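Local structure of DegV family protein (Thermus thermophilus, 2DT8) at residues T4-S9 with A70-E75; T10-Q15 with A262-H267; V26-N31 with S93-S98. The protein binds fatty acids, holding a palmitic acid molecule within its DegV fold, and also binds zinc. All coordinates share one frame; numbering follows the deposited sequence.

Contact 1: T4-S9 with A70-E75; sequences TLVTDS and ARVYRE
Val6, on strand 3-8, meets helix 66-76 with both of its methyl groups: CG2 touches Val72 alone, whereas CG1 lies near both Val72 and Tyr73. CG2 is 4.0 Å from CG1 of Val72, while CG1 of Val6 turns to the phenol ring of Tyr73, its nearest ring atom being CE1 at 4.1 Å. The two valines meet at a slant, methyl against methyl. Val72 reaches across with its CG1, which stands anti to the backbone N (chi1 175°). Tyr73 leaves the helix at an angle to the strand, and its ring swings back so that the Val6 methyl approaches CE1 obliquely. No hydrogen bond crosses the interface; the fit is one of aliphatic branches and an aromatic ring. The polar end of the tyrosine has its own partner, its OH being hydrogen-bonded to Ser85 OG on strand 82-87, which fixes the far end of the ring. Val6 pairs through its backbone with Leu84 and Leu86 of that same strand. Tyr73 also rests on Ala99 and Ala102 of helix 95-103 and Val72 on Val26 of strand 24-32, so helix 66-76 packs beside helix 95-103 on one face of the parallel strands, an alpha/beta layer.

Contact 2: T10-Q15 with A262-H267; sequences TSDLPQ and AVIASH. With PLM (palmitic acid), chain C.
Ile264, in the first turn of helix 262-268, lies between the 10-15 segment and the bound palmitic acid. Its CB lies 4.2 Å from Asp12 OD2. One bond further, CG1 is nearer that oxygen, at 3.8 Å, and also approaches CB of Thr10. At the tip, CD1 is wedged between protein and ligand, 3.8 Å from Thr10 CB and 3.7 Å from C6 of the palmitic acid chain. The other branch, CG2, stands anti to the backbone N and faces carbon CC farther along the lipid. From the preceding residue, Val263 CG1 packs 3.6 Å from Thr10 CG2 and touches C2 near the lipid head. His267 lays a face of its imidazole against the chain, with C5 3.5 Å above the plane and displaced toward the ring's rim; NE2 is hydrogen-bonded to Thr61 OG1, which also bonds the palmitic acid. Replacing His267 by alanine is likely to leave the lipid around C4 and C5 without its flat wall, and Thr61 without this partner. Asp12 is held by Ser119, Trp40 and the backbone N of Gly261, and a water donates to its OD1 (2.9 Å) while accepting a long bond from Ile264 N. The chemistry is therefore divided: the aliphatic carbons of Val263 and Ile264 and the ring face of His267 meet the lipid, whereas the buried carboxylate, gripped by several donors, is likely to remain ionised and ties the turn to the helix start.

Contact 3: V26-N31 with S93-S98; sequences VPLYVN and SGTVQS. With PLM (palmitic acid), chain C.
A single serine hydroxyl, Ser93 OG, serves both the lipid carboxyl group and the start of a helix, and the side chain that packs against this polar cluster is a leucine. Ser93 OG donates to O1 of the palmitic acid over a short 2.5 Å. The same oxygen accepts from Thr95 OG1 at 2.8 Å. It accepts as well from the backbone N of Thr95 at 3.1 Å, with an N-H...O angle of 156°. With chi1 at 174°, OG extends away from its own backbone N, toward the lipid head and Thr95. Acceptance from the backbone N two residues on makes this an ST turn, and it leads directly into helix 95-103, for which Gly94 is the N-cap residue. The partly positive N-terminal end of that helix lies near the lipid head and would probably favour a carboxylate there, although Gly94 N stays 3.9 Å from O1. From strand 24-32, Leu28 brings its branched end up to the cluster. CD2 is 3.6 Å from Thr95 OG1 and equally close to C2 of the lipid, the carbon next to the carboxyl group; CD1 lies a little farther from the same hydroxyl, so both methyls border it. The leucine's branch crosses the threonine side chain at an angle. Thr61 OG1 provides another hydrogen bond to the palmitic acid. Leu28 also rests on Pro64 and on Val263 of helix 262-268, while Thr95 packs against Phe69 of helix 66-76.

Overall arrangement
Contact 1 and contact 3 meet on one sheet, where strands 3-8 and 24-32 run side by side; their centres are about 13 Å apart and backbone pairs join Thr7 and Ser9 to Val26. Contact 2 continues from the end of strand 3-8, its centre about 17 Å from that of contact 1 and about 11 Å from that of contact 3, which it touches through Val263 against Leu28 and Val30. Along the chain, contact 1 interleaves with both of the others, whereas contact 2, spanning from residue 10 to helix 262-268, encloses contact 3. It thus brings a late helix against the N-terminal sheet, and contacts 2 and 3 together line the palmitic acid site.

Contact 1: T4-S9 with A70-E75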
loop_
_atom_site.group_PDB
_atom_site.type_symbol
_atom_site.label_atom_id
_atom_site.label_comp_id
_atom_site.label_asym_id
_atom_site.label_seq_id
_atom_site.Cartn_x
_atom_site.Cartn_y
_atom_site.Cartn_z
ATOM N N THR A 4 1.680 -15.147 14.361
ATOM C CA THR A 4 1.768 -15.273 12.913
ATOM C C THR A 4 1.168 -14.019 12.275
ATOM O O THR A 4 0.133 -13.506 12.723
ATOM C CB THR A 4 0.996 -16.524 12.419
ATOM O OG1 THR A 4 1.701 -17.703 12.826
ATOM C CG2 THR A 4 0.860 -16.524 10.903
ATOM N N LEU A 5 1.838 -13.525 11.241
ATOM C CA LEU A 5 1.388 -12.347 10.513
ATOM C C LEU A 5 0.564 -12.713 9.296
ATOM O O LEU A 5 0.934 -13.594 8.521
ATOM C CB LEU A 5 2.573 -11.527 10.022
ATOM C CG LEU A 5 3.243 -10.607 11.023
ATOM C CD1 LEU A 5 4.625 -10.245 10.511
ATOM C CD2 LEU A 5 2.379 -9.370 11.214
ATOM N N VAL A 6 -0.542 -12.005 9.139
ATOM C CA VAL A 6 -1.449 -12.150 8.011
ATOM C C VAL A 6 -1.678 -10.752 7.440
ATOM O O VAL A 6 -1.741 -9.768 8.177
ATOM C CB VAL A 6 -2.829 -12.719 8.440
ATOM C CG1 VAL A 6 -3.821 -12.655 7.263
ATOM C CG2 VAL A 6 -2.671 -14.152 8.925
ATOM N N THR A 7 -1.729 -10.655 6.121
ATOM C CA THR A 7 -2.026 -9.385 5.486
ATOM C C THR A 7 -2.868 -9.690 4.248
ATOM O O THR A 7 -3.258 -10.844 4.041
ATOM C CB THR A 7 -0.722 -8.601 5.117
ATOM O OG1 THR A 7 -1.068 -7.282 4.669
ATOM C CG2 THR A 7 0.070 -9.323 4.027
ATOM N N ASP A 8 -3.191 -8.674 3.459
ATOM C CA ASP A 8 -3.961 -8.897 2.237
ATOM C C ASP A 8 -3.053 -8.611 1.042
ATOM O O ASP A 8 -1.965 -8.041 1.200
ATOM C CB ASP A 8 -5.223 -8.029 2.226
ATOM C CG ASP A 8 -4.915 -6.558 2.254
ATOM O OD1 ASP A 8 -4.484 -6.038 1.209
ATOM O OD2 ASP A 8 -5.089 -5.916 3.317
ATOM N N SER A 9 -3.490 -9.003 -0.153
ATOM C CA SER A 9 -2.664 -8.834 -1.341
ATOM C C SER A 9 -2.303 -7.399 -1.695
ATOM O O SER A 9 -1.314 -7.173 -2.398
ATOM C CB SER A 9 -3.326 -9.519 -2.543
ATOM O OG SER A 9 -4.522 -8.877 -2.914
ATOM N N ALA A 70 -11.320 -16.217 7.714
ATOM C CA ALA A 70 -11.445 -17.255 8.736
ATOM C C ALA A 70 -10.646 -18.509 8.410
ATOM O O ALA A 70 -10.051 -19.117 9.297
ATOM C CB ALA A 70 -12.911 -17.604 8.954
ATOM N N ARG A 71 -10.663 -18.971 7.111
ATOM C CA ARG A 71 -9.859 -20.129 6.722
ATOM C C ARG A 71 -8.384 -19.882 7.013
ATOM O O ARG A 71 -7.686 -20.770 7.512
ATOM C CB ARG A 71 -10.036 -20.439 5.237
ATOM C CG ARG A 71 -9.182 -21.607 4.738
ATOM C CD ARG A 71 -9.363 -21.893 3.241
ATOM N NE ARG A 71 -10.108 -20.850 2.536
ATOM C CZ ARG A 71 -11.411 -20.632 2.691
ATOM N NH1 ARG A 71 -12.148 -21.493 3.384
ATOM N NH2 ARG A 71 -11.980 -19.558 2.159
ATOM N N VAL A 72 -7.861 -18.730 6.704
ATOM C CA VAL A 72 -6.461 -18.414 6.927
ATOM C C VAL A 72 -6.176 -18.337 8.433
ATOM O O VAL A 72 -5.194 -18.907 8.900
ATOM C CB VAL A 72 -6.080 -17.107 6.184
ATOM C CG1 VAL A 72 -4.656 -16.700 6.516
ATOM C CG2 VAL A 72 -6.211 -17.333 4.669
ATOM N N TYR A 73 -7.041 -17.674 9.200
ATOM C CA TYR A 73 -6.811 -17.572 10.637
ATOM C C TYR A 73 -6.815 -18.955 11.279
ATOM O O TYR A 73 -5.958 -19.263 12.107
ATOM C CB TYR A 73 -7.879 -16.701 11.326
ATOM C CG TYR A 73 -7.862 -15.231 10.947
ATOM C CD1 TYR A 73 -6.724 -14.637 10.386
ATOM C CD2 TYR A 73 -8.971 -14.422 11.186
ATOM C CE1 TYR A 73 -6.696 -13.280 10.075
ATOM C CE2 TYR A 73 -8.952 -13.065 10.886
ATOM C CZ TYR A 73 -7.814 -12.495 10.328
ATOM O OH TYR A 73 -7.808 -11.159 10.020
ATOM N N ARG A 74 -7.715 -19.813 10.908
ATOM C CA ARG A 74 -7.872 -21.150 11.465
ATOM C C ARG A 74 -6.626 -21.998 11.197
ATOM O O ARG A 74 -6.156 -22.742 12.048
ATOM C CB ARG A 74 -9.098 -21.838 10.857
ATOM C CG ARG A 74 -9.269 -23.276 11.320
ATOM C CD ARG A 74 -10.647 -23.843 10.981
ATOM N NE ARG A 74 -11.008 -23.658 9.578
ATOM C CZ ARG A 74 -11.815 -22.702 9.129
ATOM N NH1 ARG A 74 -12.411 -21.865 9.975
ATOM N NH2 ARG A 74 -12.029 -22.581 7.826
ATOM N N GLU A 75 -6.108 -21.799 9.973
ATOM C CA GLU A 75 -4.951 -22.588 9.597
ATOM C C GLU A 75 -3.692 -22.105 10.344
ATOM O O GLU A 75 -2.866 -22.876 10.814
ATOM C CB GLU A 75 -4.711 -22.471 8.066
ATOM C CG GLU A 75 -5.725 -23.268 7.257
ATOM C CD GLU A 75 -5.635 -23.010 5.765
ATOM O OE1 GLU A 75 -5.052 -21.977 5.365
ATOM O OE2 GLU A 75 -6.169 -23.831 4.989
#

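Contact 2: T10-Q15 with A262-H267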
loop_
_atom_site.group_PDB
_atom_site.type_symbol
_atom_site.label_atom_id
_atom_site.label_comp_id
_atom_site.label_asym_id
_atom_site.label_seq_id
_atom_site.Cartn_x
_atom_site.Cartn_y
_atom_site.Cartn_z
ATOM N N THR A 10 -3.077 -6.426 -1.221
ATOM C CA THR A 10 -2.757 -5.044 -1.549
ATOM C C THR A 10 -1.523 -4.523 -0.820
ATOM O O THR A 10 -1.122 -3.384 -1.034
ATOM C CB THR A 10 -3.954 -4.060 -1.323
ATOM O OG1 THR A 10 -4.193 -3.878 0.077
ATOM C CG2 THR A 10 -5.209 -4.584 -2.003
ATOM N N SER A 11 -0.921 -5.335 0.047
ATOM C CA SER A 11 0.302 -4.901 0.725
ATOM C C SER A 11 1.454 -4.917 -0.296
ATOM O O SER A 11 2.536 -4.403 -0.037
ATOM C CB SER A 11 0.616 -5.807 1.919
ATOM O OG SER A 11 0.637 -7.177 1.565
ATOM N N ASP A 12 1.203 -5.521 -1.459
ATOM C CA ASP A 12 2.160 -5.541 -2.572
ATOM C C ASP A 12 3.600 -5.929 -2.226
ATOM O O ASP A 12 4.561 -5.334 -2.734
ATOM C CB ASP A 12 2.160 -4.171 -3.273
ATOM C CG ASP A 12 0.839 -3.859 -3.987
ATOM O OD1 ASP A 12 0.038 -4.800 -4.192
ATOM O OD2 ASP A 12 0.610 -2.681 -4.350
ATOM N N LEU A 13 3.751 -6.946 -1.389
ATOM C CA LEU A 13 5.079 -7.419 -0.997
ATOM C C LEU A 13 5.636 -8.400 -2.016
ATOM O O LEU A 13 4.909 -9.257 -2.503
ATOM C CB LEU A 13 4.997 -8.138 0.346
ATOM C CG LEU A 13 4.844 -7.248 1.574
ATOM C CD1 LEU A 13 4.421 -8.080 2.769
ATOM C CD2 LEU A 13 6.167 -6.540 1.831
ATOM N N PRO A 14 6.932 -8.294 -2.338
ATOM C CA PRO A 14 7.537 -9.219 -3.306
ATOM C C PRO A 14 7.424 -10.616 -2.691
ATOM O O PRO A 14 7.351 -10.788 -1.481
ATOM C CB PRO A 14 8.992 -8.773 -3.355
ATOM C CG PRO A 14 8.951 -7.346 -2.947
ATOM C CD PRO A 14 7.902 -7.289 -1.875
ATOM N N GLN A 15 7.387 -11.594 -3.614
ATOM C CA GLN A 15 7.310 -12.962 -3.140
ATOM C C GLN A 15 8.536 -13.438 -2.357
ATOM O O GLN A 15 8.458 -14.313 -1.503
ATOM C CB GLN A 15 7.239 -13.909 -4.388
ATOM C CG GLN A 15 7.113 -15.425 -4.139
ATOM C CD GLN A 15 8.382 -16.101 -3.601
ATOM O OE1 GLN A 15 9.518 -15.761 -3.978
ATOM N NE2 GLN A 15 8.183 -17.089 -2.730
ATOM N N ALA A 262 -2.438 -5.265 -9.065
ATOM C CA ALA A 262 -3.551 -4.968 -9.954
ATOM C C ALA A 262 -4.709 -4.318 -9.201
ATOM O O ALA A 262 -5.396 -3.447 -9.741
ATOM C CB ALA A 262 -4.017 -6.241 -10.628
ATOM N N VAL A 263 -4.936 -4.725 -7.952
ATOM C CA VAL A 263 -6.036 -4.128 -7.197
ATOM C C VAL A 263 -5.767 -2.650 -6.911
ATOM O O VAL A 263 -6.638 -1.806 -7.138
ATOM C CB VAL A 263 -6.323 -4.914 -5.896
ATOM C CG1 VAL A 263 -7.256 -4.115 -4.983
ATOM C CG2 VAL A 263 -6.989 -6.246 -6.249
ATOM N N ILE A 264 -4.568 -2.312 -6.445
ATOM C CA ILE A 264 -4.275 -0.908 -6.197
ATOM C C ILE A 264 -4.259 -0.116 -7.512
ATOM O O ILE A 264 -4.808 0.981 -7.593
ATOM C CB ILE A 264 -2.908 -0.726 -5.487
ATOM C CG1 ILE A 264 -2.944 -1.382 -4.107
ATOM C CG2 ILE A 264 -2.573 0.767 -5.371
ATOM C CD1 ILE A 264 -3.892 -0.713 -3.122
ATOM N N ALA A 265 -3.643 -0.682 -8.549
ATOM C CA ALA A 265 -3.550 -0.005 -9.839
ATOM C C ALA A 265 -4.914 0.259 -10.476
ATOM O O ALA A 265 -5.058 1.199 -11.264
ATOM C CB ALA A 265 -2.683 -0.816 -10.793
ATOM N N SER A 266 -5.904 -0.571 -10.153
ATOM C CA SER A 266 -7.264 -0.398 -10.685
ATOM C C SER A 266 -7.867 0.926 -10.210
ATOM O O SER A 266 -8.796 1.459 -10.830
ATOM C CB SER A 266 -8.180 -1.539 -10.227
ATOM O OG SER A 266 -7.858 -2.761 -10.873
ATOM N N HIS A 267 -7.339 1.440 -9.101
ATOM C CA HIS A 267 -7.807 2.705 -8.546
ATOM C C HIS A 267 -6.891 3.881 -8.835
ATOM O O HIS A 267 -7.362 4.992 -9.046
ATOM C CB HIS A 267 -8.019 2.559 -7.048
ATOM C CG HIS A 267 -9.139 1.637 -6.715
ATOM N ND1 HIS A 267 -10.459 2.050 -6.668
ATOM C CD2 HIS A 267 -9.161 0.298 -6.519
ATOM C CE1 HIS A 267 -11.235 1.006 -6.462
ATOM N NE2 HIS A 267 -10.471 -0.074 -6.368
HETATM C C1 PLM C . -11.476 -3.164 -2.484
HETATM O O1 PLM C . -11.927 -3.203 -1.228
HETATM O O2 PLM C . -12.219 -3.459 -3.396
HETATM C C2 PLM C . -10.046 -2.746 -2.759
HETATM C C3 PLM C . -9.974 -1.216 -2.809
HETATM C C4 PLM C . -8.549 -0.763 -3.134
HETATM C C5 PLM C . -8.500 0.763 -3.136
HETATM C C6 PLM C . -7.068 1.247 -3.363
HETATM C C7 PLM C . -7.064 2.762 -3.400
HETATM C C8 PLM C . -5.643 3.273 -3.418
HETATM C C9 PLM C . -5.675 4.770 -3.117
HETATM C CA PLM C . -4.440 5.435 -3.691
HETATM C CB PLM C . -3.321 5.300 -2.675
HETATM C CC PLM C . -2.284 4.328 -3.210
HETATM C CD PLM C . -0.932 5.016 -3.233
HETATM C CE PLM C . 0.073 4.109 -3.938
HETATM C CF PLM C . 1.421 4.832 -4.071
HETATM C CG PLM C . 2.169 4.776 -2.739
HETATM O O HOH W 1 -2.779 -4.643 -5.028
#

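Contact 3: V26-N31 with S93-S98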
loop_
_atom_site.group_PDB
_atom_site.type_symbol
_atom_site.label_atom_id
_atom_site.label_comp_id
_atom_site.label_asym_id
_atom_site.label_seq_id
_atom_site.Cartn_x
_atom_site.Cartn_y
_atom_site.Cartn_z
ATOM N N VAL A 26 -4.042 -12.928 2.139
ATOM C CA VAL A 26 -5.429 -13.150 1.744
ATOM C C VAL A 26 -5.613 -12.283 0.501
ATOM O O VAL A 26 -5.436 -11.067 0.552
ATOM C CB VAL A 26 -6.388 -12.691 2.855
ATOM C CG1 VAL A 26 -7.824 -12.870 2.402
ATOM C CG2 VAL A 26 -6.113 -13.488 4.146
ATOM N N PRO A 27 -5.967 -12.895 -0.637
ATOM C CA PRO A 27 -6.139 -12.105 -1.858
ATOM C C PRO A 27 -7.393 -11.270 -2.014
ATOM O O PRO A 27 -8.450 -11.606 -1.483
ATOM C CB PRO A 27 -6.055 -13.160 -2.958
ATOM C CG PRO A 27 -6.709 -14.337 -2.326
ATOM C CD PRO A 27 -6.118 -14.336 -0.911
ATOM N N LEU A 28 -7.238 -10.156 -2.728
ATOM C CA LEU A 28 -8.360 -9.315 -3.113
ATOM C C LEU A 28 -8.526 -9.641 -4.603
ATOM O O LEU A 28 -7.677 -10.340 -5.196
ATOM C CB LEU A 28 -8.086 -7.826 -2.895
ATOM C CG LEU A 28 -8.547 -7.365 -1.502
ATOM C CD1 LEU A 28 -7.496 -7.718 -0.450
ATOM C CD2 LEU A 28 -8.828 -5.869 -1.504
ATOM N N TYR A 29 -9.597 -9.143 -5.212
ATOM C CA TYR A 29 -9.896 -9.464 -6.596
ATOM C C TYR A 29 -10.162 -8.280 -7.485
ATOM O O TYR A 29 -10.612 -7.229 -7.036
ATOM C CB TYR A 29 -11.123 -10.379 -6.656
ATOM C CG TYR A 29 -11.070 -11.516 -5.677
ATOM C CD1 TYR A 29 -11.438 -11.332 -4.343
ATOM C CD2 TYR A 29 -10.608 -12.765 -6.071
ATOM C CE1 TYR A 29 -11.340 -12.374 -3.420
ATOM C CE2 TYR A 29 -10.506 -13.815 -5.156
ATOM C CZ TYR A 29 -10.873 -13.608 -3.839
ATOM O OH TYR A 29 -10.777 -14.639 -2.939
ATOM N N VAL A 30 -9.893 -8.491 -8.766
ATOM C CA VAL A 30 -10.127 -7.509 -9.802
ATOM C C VAL A 30 -11.250 -8.064 -10.679
ATOM O O VAL A 30 -11.200 -9.217 -11.115
ATOM C CB VAL A 30 -8.876 -7.304 -10.673
ATOM C CG1 VAL A 30 -9.183 -6.327 -11.788
ATOM C CG2 VAL A 30 -7.730 -6.790 -9.820
ATOM N N ASN A 31 -12.257 -7.229 -10.918
ATOM C CA ASN A 31 -13.402 -7.581 -11.757
ATOM C C ASN A 31 -13.173 -6.864 -13.085
ATOM O O ASN A 31 -13.187 -5.630 -13.144
ATOM C CB ASN A 31 -14.694 -7.100 -11.091
ATOM C CG ASN A 31 -14.827 -7.615 -9.674
ATOM O OD1 ASN A 31 -14.712 -8.819 -9.431
ATOM N ND2 ASN A 31 -15.068 -6.710 -8.729
ATOM N N SER A 93 -11.113 0.491 1.795
ATOM C CA SER A 93 -11.594 -0.851 1.515
ATOM C C SER A 93 -12.320 -1.504 2.678
ATOM O O SER A 93 -12.054 -1.187 3.836
ATOM C CB SER A 93 -10.379 -1.707 1.139
ATOM O OG SER A 93 -10.684 -3.074 0.960
ATOM N N GLY A 94 -13.208 -2.440 2.354
ATOM C CA GLY A 94 -13.929 -3.161 3.390
ATOM C C GLY A 94 -13.121 -4.330 3.933
ATOM O O GLY A 94 -13.624 -5.112 4.732
ATOM N N THR A 95 -11.864 -4.452 3.512
ATOM C CA THR A 95 -11.012 -5.544 3.967
ATOM C C THR A 95 -10.909 -5.643 5.493
ATOM O O THR A 95 -11.087 -6.726 6.054
ATOM C CB THR A 95 -9.600 -5.415 3.345
ATOM O OG1 THR A 95 -9.714 -5.495 1.916
ATOM C CG2 THR A 95 -8.676 -6.531 3.832
ATOM N N VAL A 96 -10.622 -4.524 6.159
ATOM C CA VAL A 96 -10.517 -4.530 7.622
ATOM C C VAL A 96 -11.806 -5.070 8.245
ATOM O O VAL A 96 -11.767 -5.881 9.173
ATOM C CB VAL A 96 -10.225 -3.120 8.171
ATOM C CG1 VAL A 96 -10.556 -3.058 9.675
ATOM C CG2 VAL A 96 -8.748 -2.790 7.955
ATOM N N GLN A 97 -12.948 -4.573 7.837
ATOM C CA GLN A 97 -14.237 -5.065 8.309
ATOM C C GLN A 97 -14.347 -6.584 8.141
ATOM O O GLN A 97 -14.875 -7.269 9.017
ATOM C CB GLN A 97 -15.360 -4.356 7.556
ATOM C CG GLN A 97 -16.740 -4.937 7.774
ATOM C CD GLN A 97 -17.825 -4.038 7.206
ATOM O OE1 GLN A 97 -18.942 -4.483 6.956
ATOM N NE2 GLN A 97 -17.499 -2.760 7.014
ATOM N N SER A 98 -14.008 -7.167 6.953
ATOM C CA SER A 98 -14.100 -8.611 6.789
ATOM C C SER A 98 -13.176 -9.340 7.768
ATOM O O SER A 98 -13.539 -10.382 8.340
ATOM C CB SER A 98 -13.728 -9.025 5.361
ATOM O OG SER A 98 -14.801 -8.749 4.484
HETATM C C1 PLM C . -11.476 -3.164 -2.484
HETATM O O1 PLM C . -11.927 -3.203 -1.228
HETATM O O2 PLM C . -12.219 -3.459 -3.396
HETATM C C2 PLM C . -10.046 -2.746 -2.759
HETATM C C3 PLM C . -9.974 -1.216 -2.809
HETATM C C4 PLM C . -8.549 -0.763 -3.134
HETATM C C5 PLM C . -8.500 0.763 -3.136
HETATM C C6 PLM C . -7.068 1.247 -3.363
HETATM C C7 PLM C . -7.064 2.762 -3.400
HETATM C C8 PLM C . -5.643 3.273 -3.418
HETATM C C9 PLM C . -5.675 4.770 -3.117
HETATM C CA PLM C . -4.440 5.435 -3.691
HETATM C CB PLM C . -3.321 5.300 -2.675
HETATM C CC PLM C . -2.284 4.328 -3.210
HETATM C CD PLM C . -0.932 5.016 -3.233
HETATM C CE PLM C . 0.073 4.109 -3.938
HETATM C CF PLM C . 1.421 4.832 -4.071
HETATM C CG PLM C . 2.169 4.776 -2.739
#